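Local coordinates for CRISPR-associated endonuclease/helicase Cas3 (Thermus thermophilus HB8, PDB 3SKD), which cuts single-stranded DNA through the metal-dependent HD nuclease domain present here, the N-terminal part of a nuclease-helicase of CRISPR immunity, at residues 28-33 against 71-76. Sequence-based numbering, arbitrary orientation.
With NI (nickel (II) ion), chain B.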
loop_
_atom_site.group_PDB
_atom_site.type_symbol
_atom_site.label_atom_id
_atom_site.label_comp_id
_atom_site.label_asym_id
_atom_site.label_seq_id
_atom_site.Cartn_x
_atom_site.Cartn_y
_atom_site.Cartn_z
ATOM N N ALA A 28 -10.331 2.719 -3.953
ATOM C CA ALA A 28 -9.835 3.762 -4.838
ATOM C C ALA A 28 -8.507 4.299 -4.297
ATOM O O ALA A 28 -7.554 4.498 -5.034
ATOM C CB ALA A 28 -10.839 4.888 -4.923
ATOM N N HIS A 29 -8.444 4.584 -3.008
ATOM C CA HIS A 29 -7.201 5.066 -2.471
ATOM C C HIS A 29 -6.089 3.997 -2.554
ATOM O O HIS A 29 -4.928 4.310 -2.817
ATOM C CB HIS A 29 -7.398 5.472 -1.032
ATOM C CG HIS A 29 -6.127 5.897 -0.379
ATOM N ND1 HIS A 29 -5.310 6.866 -0.920
ATOM C CD2 HIS A 29 -5.512 5.455 0.747
ATOM C CE1 HIS A 29 -4.258 7.021 -0.142
ATOM N NE2 HIS A 29 -4.356 6.175 0.864
ATOM N N MET A 30 -6.440 2.734 -2.369
ATOM C CA MET A 30 -5.431 1.665 -2.419
ATOM C C MET A 30 -4.870 1.546 -3.831
ATOM O O MET A 30 -3.642 1.424 -4.030
ATOM C CB MET A 30 -5.977 0.306 -1.961
ATOM C CG MET A 30 -6.202 0.148 -0.407
ATOM S SD MET A 30 -7.265 -1.348 -0.090
ATOM C CE MET A 30 -6.194 -2.679 -0.557
ATOM N N LEU A 31 -5.738 1.656 -4.831
ATOM C CA LEU A 31 -5.288 1.550 -6.200
ATOM C C LEU A 31 -4.483 2.781 -6.630
ATOM O O LEU A 31 -3.531 2.629 -7.436
ATOM C CB LEU A 31 -6.468 1.335 -7.159
ATOM C CG LEU A 31 -7.116 -0.040 -7.030
ATOM C CD1 LEU A 31 -8.404 -0.045 -7.873
ATOM C CD2 LEU A 31 -6.163 -1.166 -7.483
ATOM N N ASP A 32 -4.858 3.969 -6.102
ATOM C CA ASP A 32 -4.149 5.246 -6.371
ATOM C C ASP A 32 -2.709 5.117 -5.852
ATOM O O ASP A 32 -1.755 5.490 -6.505
ATOM C CB ASP A 32 -4.799 6.437 -5.623
ATOM C CG ASP A 32 -6.154 6.873 -6.221
ATOM O OD1 ASP A 32 -6.501 6.399 -7.335
ATOM O OD2 ASP A 32 -6.843 7.686 -5.564
ATOM N N THR A 33 -2.611 4.624 -4.626
ATOM C CA THR A 33 -1.338 4.462 -3.940
ATOM C C THR A 33 -0.444 3.468 -4.744
ATOM O O THR A 33 0.716 3.775 -5.052
ATOM C CB THR A 33 -1.575 4.079 -2.456
ATOM O OG1 THR A 33 -2.327 5.133 -1.826
ATOM C CG2 THR A 33 -0.200 3.890 -1.679
ATOM N N VAL A 71 2.400 -1.922 -1.551
ATOM C CA VAL A 71 2.319 -0.554 -1.109
ATOM C C VAL A 71 0.846 -0.073 -1.158
ATOM O O VAL A 71 0.391 0.675 -0.294
ATOM C CB VAL A 71 3.215 0.234 -1.989
ATOM C CG1 VAL A 71 2.879 1.640 -1.957
ATOM C CG2 VAL A 71 4.736 -0.062 -1.541
ATOM N N GLY A 72 0.108 -0.533 -2.139
ATOM C CA GLY A 72 -1.305 -0.207 -2.183
ATOM C C GLY A 72 -2.049 -0.693 -0.942
ATOM O O GLY A 72 -3.061 -0.111 -0.581
ATOM N N LEU A 73 -1.582 -1.775 -0.314
ATOM C CA LEU A 73 -2.289 -2.336 0.827
ATOM C C LEU A 73 -1.943 -1.647 2.141
ATOM O O LEU A 73 -2.335 -2.151 3.189
ATOM C CB LEU A 73 -1.914 -3.782 1.028
ATOM C CG LEU A 73 -2.085 -4.682 -0.188
ATOM C CD1 LEU A 73 -1.481 -6.019 0.191
ATOM C CD2 LEU A 73 -3.526 -4.753 -0.520
ATOM N N HIS A 74 -1.175 -0.571 2.106
ATOM C CA HIS A 74 -0.751 0.082 3.356
ATOM C C HIS A 74 -1.936 0.510 4.228
ATOM O O HIS A 74 -1.777 0.683 5.435
ATOM C CB HIS A 74 0.072 1.331 3.072
ATOM C CG HIS A 74 -0.760 2.485 2.600
ATOM N ND1 HIS A 74 -1.327 2.530 1.337
ATOM C CD2 HIS A 74 -1.161 3.620 3.228
ATOM C CE1 HIS A 74 -2.024 3.648 1.205
ATOM N NE2 HIS A 74 -1.918 4.335 2.329
ATOM N N ASP A 75 -3.087 0.790 3.624
ATOM C CA ASP A 75 -4.271 1.199 4.420
ATOM C C ASP A 75 -5.317 0.131 4.574
ATOM O O ASP A 75 -6.469 0.435 4.900
ATOM C CB ASP A 75 -4.989 2.416 3.811
ATOM C CG ASP A 75 -4.338 3.754 4.221
ATOM O OD1 ASP A 75 -3.537 3.778 5.183
ATOM O OD2 ASP A 75 -4.570 4.777 3.604
ATOM N N LEU A 76 -4.934 -1.112 4.383
ATOM C CA LEU A 76 -5.869 -2.182 4.620
ATOM C C LEU A 76 -6.436 -2.150 6.093
ATOM O O LEU A 76 -7.600 -2.503 6.325
ATOM C CB LEU A 76 -5.180 -3.499 4.312
ATOM C CG LEU A 76 -6.132 -4.657 4.452
ATOM C CD1 LEU A 76 -7.157 -4.464 3.359
ATOM C CD2 LEU A 76 -5.374 -5.938 4.296
HETATM NI NI NI B . -3.237 6.087 2.882
HETATM O O HOH W 1 -4.082 7.849 3.218
HETATM O O HOH W 2 -2.345 6.168 5.062
#
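The metal site of the HD nuclease domain is built where H29, on helix 26-43, meets H74 and D75, in the segment that follows helix 60-72. All three bind one nickel ion: H29 NE2 and H74 NE2 each lie 2.3 Å from it, and D75 OD2 lies 2.0 Å away. The two imidazoles are turned 75° against each other, while OD2 of D75 sits at the edge of the H29 ring, near its plane. This is the H...HD...D signature of the superfamily, completed by D210 from helix 196-213 and by two waters on the metal. K78 donates a second-shell hydrogen bond to D75 OD2.

ND1 of H74 donates to V71 O at 3.0 Å, a bent bond (138°) with the acceptor tilted out of the ring plane, which restrains the ring's rotation and leaves NE2 to the nickel. T33 packs against the same ring: its CG2, anti to the backbone N, comes within 3.4 Å of H74 CE1. The T33 hydroxyl meanwhile donates to H29 O and lies over one face of the H29 imidazole, toward its rim.

Beside the site the helices approach closely at G72, whose carbonyl O is 3.2 Å from M30 CG. With its chain bent at chi3 (68°), M30 brings CE against L73 CD2 in a tight 3.4 Å contact, and helices 165-181 and 110-124 also pack on L73.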